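PDB 1TE5: glutamine amidotransferase type-2 domain-containing protein from Pseudomonas aeruginosa PAO1, which probably hydrolyses glutamine to release ammonia for transfer to an acceptor, as other class-II glutamine amidotransferases do, although its own acceptor is unknown. Local coordinates for residues M7-N10 and V11-I15; C134-L137 and N138-R142; V152-P155 and V156-A160. All blocks are in the same frame, centred on the assembly; numbering follows the deposited sequence.

Interaction 1: M7-N10 and V11-I15; sequences MSAN and VPTDI
Met7 and Ile15 reach toward each other tip to tip: SD of Met7 lies 3.4 Å from CD1 of Ile15. Met7 holds CG anti to its backbone N (chi1 179°), and the chain bends at chi3 (73°), so that SD makes the closest approach to CD1 of Ile15 and CE of Met7 stays a little farther off, at 3.7 Å. Thr13 adds a second approach, crossing Met7 at a slant with OG1 3.5 Å from SD; OG1 is buried here without a polar partner. CG2 of Thr13 packs against CB of Ala9 at 3.6 Å. The chain turns a corner at Asn10 and Val11, passing from strand 4-9 of the seven-stranded sheet to strand 12-19 of a four-stranded one, within the N-terminal nucleophile (Ntn) fold of class-II amidotransferases. Val74 of strand 73-80 and Phe211 of strand 207-211 also cover the Met7 and Ile15 side chains. Polar grip at the corner comes from outside: Asn10 OD1 accepts from the backbone N of Val220, and its ND2 donates to the carbonyl O of Asp218. The Asn10 amide runs beside the Val11 side chain, OD1 3.7 Å from CG2.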
loop_
_atom_site.group_PDB
_atom_site.type_symbol
_atom_site.label_atom_id
_atom_site.label_comp_id
_atom_site.label_asym_id
_atom_site.label_seq_id
_atom_site.Cartn_x
_atom_site.Cartn_y
_atom_site.Cartn_z
ATOM N N MET A 7 -2.207 13.203 11.542
ATOM C CA MET A 7 -1.153 13.637 12.432
ATOM C C MET A 7 0.032 14.135 11.625
ATOM O O MET A 7 0.460 13.494 10.668
ATOM C CB MET A 7 -0.665 12.522 13.359
ATOM C CG MET A 7 0.472 13.004 14.272
ATOM S SD MET A 7 1.603 11.759 14.879
ATOM C CE MET A 7 2.530 11.384 13.422
ATOM N N SER A 8 0.558 15.276 12.050
ATOM C CA SER A 8 1.725 15.888 11.439
ATOM C C SER A 8 2.633 16.185 12.626
ATOM O O SER A 8 2.192 16.794 13.602
ATOM C CB SER A 8 1.319 17.176 10.725
ATOM O OG SER A 8 2.441 17.843 10.193
ATOM N N ALA A 9 3.849 15.649 12.598
ATOM C CA ALA A 9 4.807 15.856 13.678
ATOM C C ALA A 9 6.165 16.260 13.113
ATOM O O ALA A 9 6.410 16.117 11.906
ATOM C CB ALA A 9 4.943 14.587 14.496
ATOM N N ASN A 10 7.042 16.776 13.974
ATOM C CA ASN A 10 8.375 17.180 13.534
ATOM C C ASN A 10 9.493 16.191 13.881
ATOM O O ASN A 10 10.670 16.468 13.652
ATOM C CB ASN A 10 8.712 18.616 13.968
ATOM C CG ASN A 10 8.812 18.782 15.469
ATOM O OD1 ASN A 10 8.728 17.824 16.229
ATOM N ND2 ASN A 10 9.031 20.017 15.901
ATOM N N VAL A 11 9.087 15.031 14.390
ATOM C CA VAL A 11 9.978 13.936 14.749
ATOM C C VAL A 11 9.134 12.683 14.586
ATOM O O VAL A 11 7.909 12.761 14.650
ATOM C CB VAL A 11 10.428 14.002 16.227
ATOM C CG1 VAL A 11 11.482 15.049 16.412
ATOM C CG2 VAL A 11 9.241 14.266 17.138
ATOM N N PRO A 12 9.756 11.536 14.269
ATOM C CA PRO A 12 8.941 10.318 14.124
ATOM C C PRO A 12 8.343 9.923 15.492
ATOM O O PRO A 12 9.071 9.515 16.395
ATOM C CB PRO A 12 9.963 9.292 13.627
ATOM C CG PRO A 12 10.962 10.142 12.880
ATOM C CD PRO A 12 11.139 11.298 13.820
ATOM N N THR A 13 7.025 10.045 15.640
ATOM C CA THR A 13 6.380 9.733 16.920
ATOM C C THR A 13 5.513 8.473 16.920
ATOM O O THR A 13 4.961 8.072 15.891
ATOM C CB THR A 13 5.548 10.934 17.507
ATOM O OG1 THR A 13 4.178 10.850 17.101
ATOM C CG2 THR A 13 6.113 12.265 17.053
ATOM N N ASP A 14 5.440 7.841 18.089
ATOM C CA ASP A 14 4.654 6.626 18.288
ATOM C C ASP A 14 3.152 6.879 18.293
ATOM O O ASP A 14 2.687 7.890 18.824
ATOM C CB ASP A 14 5.036 5.967 19.613
ATOM C CG ASP A 14 6.427 5.390 19.596
ATOM O OD1 ASP A 14 6.722 4.570 18.696
ATOM O OD2 ASP A 14 7.221 5.752 20.491
ATOM N N ILE A 15 2.410 5.943 17.704
ATOM C CA ILE A 15 0.950 5.993 17.641
ATOM C C ILE A 15 0.440 4.552 17.743
ATOM O O ILE A 15 0.608 3.767 16.807
ATOM C CB ILE A 15 0.439 6.570 16.306
ATOM C CG1 ILE A 15 1.074 7.918 16.020
ATOM C CG2 ILE A 15 -1.063 6.755 16.361
ATOM C CD1 ILE A 15 0.528 8.570 14.783
#

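Interaction 2: C134-L137 and N138-R142; sequences CDLL and NRVRR
Asp135 and Arg139 are joined one helical turn apart by a salt bridge in which NE of Arg139 donates to OD2 of Asp135 at 2.9 Å. The bond is bent, with an N-H...O angle of 141°. OD2 is met from above the carboxylate plane, and the two flat groups stand 72° apart, far from the coplanar paired arrangement. With CG anti to the carbonyl carbon (chi1 -60°) and an extended chain from CG to NE, Arg139 runs back along the helix toward the aspartate. Tyr164 OH also hydrogen-bonds OD2, tying the carboxylate to helix 150-165; the link from Arg139 NH2 to Glu163 is a long, weak ion pair. Both ends lie in helix 128-143, where successive i to i+4 bonds include Asn138 N to Cys134 O (2.8 Å) and Arg141 N to Leu137 O (3.0 Å). This helix lies over strands 94-98 and 101-108 of the six-stranded antiparallel sheet. On its tight side Leu136 and Leu137 are buried against Trp103; CD2 of Leu136 approaches CG2 of Val140 more loosely on that buried face, at 4.3 Å. Asn138 is partly exposed but covered by Phe120 and Tyr121. The solvent side belongs to exposed Arg142, whose chain leads away from the preceding turn. Arg141 is set apart, buried and packing on Phe120 of the second subunit.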
loop_
_atom_site.group_PDB
_atom_site.type_symbol
_atom_site.label_atom_id
_atom_site.label_comp_id
_atom_site.label_asym_id
_atom_site.label_seq_id
_atom_site.Cartn_x
_atom_site.Cartn_y
_atom_site.Cartn_z
ATOM N N CYS A 134 -8.542 11.417 -7.681
ATOM C CA CYS A 134 -7.928 11.379 -8.991
ATOM C C CYS A 134 -8.105 12.698 -9.719
ATOM O O CYS A 134 -7.149 13.213 -10.282
ATOM C CB CYS A 134 -8.521 10.247 -9.813
ATOM S SG CYS A 134 -8.136 8.634 -9.139
ATOM N N ASP A 135 -9.320 13.243 -9.692
ATOM C CA ASP A 135 -9.611 14.506 -10.359
ATOM C C ASP A 135 -8.722 15.629 -9.841
ATOM O O ASP A 135 -8.178 16.418 -10.628
ATOM C CB ASP A 135 -11.080 14.886 -10.182
ATOM C CG ASP A 135 -11.469 16.103 -11.004
ATOM O OD1 ASP A 135 -11.540 15.999 -12.247
ATOM O OD2 ASP A 135 -11.697 17.169 -10.403
ATOM N N LEU A 136 -8.598 15.710 -8.518
ATOM C CA LEU A 136 -7.768 16.728 -7.878
ATOM C C LEU A 136 -6.325 16.542 -8.319
ATOM O O LEU A 136 -5.581 17.512 -8.466
ATOM C CB LEU A 136 -7.864 16.623 -6.350
ATOM C CG LEU A 136 -6.970 17.511 -5.476
ATOM C CD1 LEU A 136 -7.691 17.813 -4.174
ATOM C CD2 LEU A 136 -5.617 16.849 -5.209
ATOM N N LEU A 137 -5.939 15.276 -8.480
ATOM C CA LEU A 137 -4.597 14.910 -8.904
ATOM C C LEU A 137 -4.373 15.309 -10.351
ATOM O O LEU A 137 -3.260 15.665 -10.727
ATOM C CB LEU A 137 -4.376 13.399 -8.725
ATOM C CG LEU A 137 -4.053 12.903 -7.313
ATOM C CD1 LEU A 137 -3.995 11.402 -7.303
ATOM C CD2 LEU A 137 -2.735 13.479 -6.840
ATOM N N ASN A 138 -5.427 15.241 -11.154
ATOM C CA ASN A 138 -5.358 15.595 -12.569
ATOM C C ASN A 138 -5.191 17.092 -12.764
ATOM O O ASN A 138 -4.551 17.536 -13.716
ATOM C CB ASN A 138 -6.604 15.116 -13.311
ATOM C CG ASN A 138 -6.646 13.611 -13.468
ATOM O OD1 ASN A 138 -7.692 13.037 -13.776
ATOM N ND2 ASN A 138 -5.505 12.964 -13.285
ATOM N N ARG A 139 -5.801 17.862 -11.869
ATOM C CA ARG A 139 -5.727 19.314 -11.909
ATOM C C ARG A 139 -4.348 19.787 -11.486
ATOM O O ARG A 139 -3.869 20.822 -11.950
ATOM C CB ARG A 139 -6.761 19.916 -10.969
ATOM C CG ARG A 139 -8.182 19.538 -11.291
ATOM C CD ARG A 139 -9.088 20.045 -10.202
ATOM N NE ARG A 139 -10.491 19.831 -10.515
ATOM C CZ ARG A 139 -11.438 20.739 -10.314
ATOM N NH1 ARG A 139 -12.699 20.461 -10.627
ATOM N NH2 ARG A 139 -11.124 21.924 -9.799
ATOM N N VAL A 140 -3.760 19.085 -10.525
ATOM C CA VAL A 140 -2.424 19.428 -10.043
ATOM C C VAL A 140 -1.396 19.042 -11.103
ATOM O O VAL A 140 -0.450 19.785 -11.340
ATOM C CB VAL A 140 -2.085 18.719 -8.684
ATOM C CG1 VAL A 140 -0.644 18.967 -8.275
ATOM C CG2 VAL A 140 -2.991 19.229 -7.592
ATOM N N ARG A 141 -1.584 17.885 -11.734
ATOM C CA ARG A 141 -0.666 17.412 -12.762
ATOM C C ARG A 141 -0.731 18.282 -14.024
ATOM O O ARG A 141 0.292 18.528 -14.668
ATOM C CB ARG A 141 -0.935 15.930 -13.093
ATOM C CG ARG A 141 -0.059 15.357 -14.218
ATOM C CD ARG A 141 0.767 14.128 -13.807
ATOM N NE ARG A 141 2.192 14.175 -14.144
ATOM C CZ ARG A 141 3.191 13.912 -13.294
ATOM N NH1 ARG A 141 4.452 13.982 -13.704
ATOM N NH2 ARG A 141 2.939 13.587 -12.031
ATOM N N ARG A 142 -1.923 18.756 -14.374
ATOM C CA ARG A 142 -2.091 19.594 -15.560
ATOM C C ARG A 142 -1.485 20.976 -15.339
ATOM O O ARG A 142 -0.744 21.481 -16.186
ATOM C CB ARG A 142 -3.572 19.716 -15.924
ATOM C CG ARG A 142 -3.828 20.053 -17.382
ATOM C CD ARG A 142 -5.299 19.890 -17.727
ATOM N NE ARG A 142 -5.590 20.281 -19.105
ATOM C CZ ARG A 142 -5.623 21.541 -19.546
ATOM N NH1 ARG A 142 -5.898 21.795 -20.822
ATOM N NH2 ARG A 142 -5.380 22.550 -18.715
#

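Interaction 3: V152-P155 and V156-A160; sequences VLLP and VLISA
Leu153 and Leu157 meet one turn apart on the inner face of helix 150-165, a proline-kinked helix lying beside helix 128-143 against the six-stranded antiparallel sheet of this Ntn-type amidotransferase domain. The two leucines cross at a slant, with CD1 of Leu153 3.9 Å from CD1 of Leu157. Leu153 places CG between its backbone N and carbonyl carbon (chi1 76°), an orientation that swings the branched end along the helix toward its partner. On a neighbouring ridge Leu154 and Ile158 pack in the same i to i+4 spacing, CD2 of Leu154 lying 4.0 Å from CD1 of Ile158. The backbone beneath them is uneven. Pro155 has no N-H to give to the turn before it, and the helix bends there. At the next step Ile158 N donates to Leu154 O at 3.2 Å along a nearly straight line (168°). Farther out, the sheet and the neighbouring helix pack against these side chains. Trp103 of strand 101-108 packs on both Leu153 and Leu157, and Leu136 of helix 128-143 adds to Leu157. Trp243 of strand 243-247 meets both Leu154 and Ile158, and Leu245 also packs on Leu154. Val156, partly exposed, packs on Val140 and the loop residue Phe144. The outer face is open to solvent, with Pro155 and Ser159 exposed. There the serine turns back on the helix, CB carrying OG anti to the carbonyl carbon (chi1 -67°). Two donors of Ser159 grip the carbonyl of Pro155 from opposite faces of its plane: N at 3.0 Å from O, and the hydroxyl OG donating to that same O at 2.8 Å.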
loop_
_atom_site.group_PDB
_atom_site.type_symbol
_atom_site.label_atom_id
_atom_site.label_comp_id
_atom_site.label_asym_id
_atom_site.label_seq_id
_atom_site.Cartn_x
_atom_site.Cartn_y
_atom_site.Cartn_z
ATOM N N VAL A 152 2.965 26.975 -4.278
ATOM C CA VAL A 152 2.571 27.108 -5.677
ATOM C C VAL A 152 1.350 26.241 -5.989
ATOM O O VAL A 152 0.357 26.730 -6.536
ATOM C CB VAL A 152 3.720 26.720 -6.641
ATOM C CG1 VAL A 152 3.320 27.013 -8.078
ATOM C CG2 VAL A 152 4.990 27.472 -6.279
ATOM N N LEU A 153 1.433 24.954 -5.659
ATOM C CA LEU A 153 0.321 24.044 -5.911
ATOM C C LEU A 153 -0.814 24.170 -4.889
ATOM O O LEU A 153 -1.833 23.500 -5.013
ATOM C CB LEU A 153 0.820 22.598 -5.976
ATOM C CG LEU A 153 1.160 21.908 -4.658
ATOM C CD1 LEU A 153 0.056 20.924 -4.309
ATOM C CD2 LEU A 153 2.482 21.182 -4.792
ATOM N N LEU A 154 -0.635 25.016 -3.878
ATOM C CA LEU A 154 -1.660 25.207 -2.853
ATOM C C LEU A 154 -2.980 25.735 -3.419
ATOM O O LEU A 154 -4.045 25.226 -3.066
ATOM C CB LEU A 154 -1.160 26.144 -1.747
ATOM C CG LEU A 154 -1.196 25.662 -0.293
ATOM C CD1 LEU A 154 -0.583 26.722 0.612
ATOM C CD2 LEU A 154 -2.623 25.360 0.126
ATOM N N PRO A 155 -2.936 26.777 -4.280
ATOM C CA PRO A 155 -4.170 27.327 -4.853
ATOM C C PRO A 155 -5.021 26.303 -5.592
ATOM O O PRO A 155 -6.245 26.350 -5.510
ATOM C CB PRO A 155 -3.652 28.407 -5.797
ATOM C CG PRO A 155 -2.425 28.887 -5.105
ATOM C CD PRO A 155 -1.777 27.590 -4.692
ATOM N N VAL A 156 -4.381 25.410 -6.345
ATOM C CA VAL A 156 -5.124 24.393 -7.079
ATOM C C VAL A 156 -5.843 23.440 -6.129
ATOM O O VAL A 156 -6.928 22.965 -6.443
ATOM C CB VAL A 156 -4.235 23.613 -8.082
ATOM C CG1 VAL A 156 -3.076 22.986 -7.393
ATOM C CG2 VAL A 156 -5.044 22.551 -8.784
ATOM N N LEU A 157 -5.239 23.178 -4.971
ATOM C CA LEU A 157 -5.837 22.302 -3.962
ATOM C C LEU A 157 -7.122 22.916 -3.425
ATOM O O LEU A 157 -8.154 22.254 -3.337
ATOM C CB LEU A 157 -4.878 22.093 -2.788
ATOM C CG LEU A 157 -3.572 21.342 -3.019
ATOM C CD1 LEU A 157 -2.792 21.254 -1.713
ATOM C CD2 LEU A 157 -3.872 19.957 -3.551
ATOM N N ILE A 158 -7.022 24.178 -3.021
ATOM C CA ILE A 158 -8.138 24.942 -2.470
ATOM C C ILE A 158 -9.273 25.066 -3.476
ATOM O O ILE A 158 -10.451 25.002 -3.114
ATOM C CB ILE A 158 -7.682 26.370 -2.088
ATOM C CG1 ILE A 158 -6.417 26.305 -1.233
ATOM C CG2 ILE A 158 -8.789 27.105 -1.337
ATOM C CD1 ILE A 158 -5.691 27.618 -1.124
ATOM N N SER A 159 -8.906 25.298 -4.731
ATOM C CA SER A 159 -9.870 25.454 -5.806
ATOM C C SER A 159 -10.738 24.221 -5.966
ATOM O O SER A 159 -11.963 24.313 -5.983
ATOM C CB SER A 159 -9.147 25.750 -7.121
ATOM O OG SER A 159 -8.508 27.016 -7.083
ATOM N N ALA A 160 -10.089 23.073 -6.112
ATOM C CA ALA A 160 -10.785 21.805 -6.290
ATOM C C ALA A 160 -11.695 21.493 -5.107
ATOM O O ALA A 160 -12.821 21.030 -5.294
ATOM C CB ALA A 160 -9.783 20.683 -6.497
#

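Overall arrangement
Interactions 2 and 3 belong together: helices 128-143 and 150-165 follow each other in the chain and touch, their contact centres about 10 Å apart, with Val140 against Val156, Leu136 against Leu157 and Arg139 over Ala160. Trp103 underlies both. Interaction 1 stands apart, its centre about 28 Å from that of interaction 2 and about 25 Å from that of interaction 3, at a corner between two sheets. Interaction 2 is the mostly buried one and includes a salt bridge; interaction 3, partly buried, combines inward leucines with a solvent-facing serine on a backbone carbonyl. Interaction 1, also partly buried, relies on sulfur and methyl packing, its asparagine anchored elsewhere.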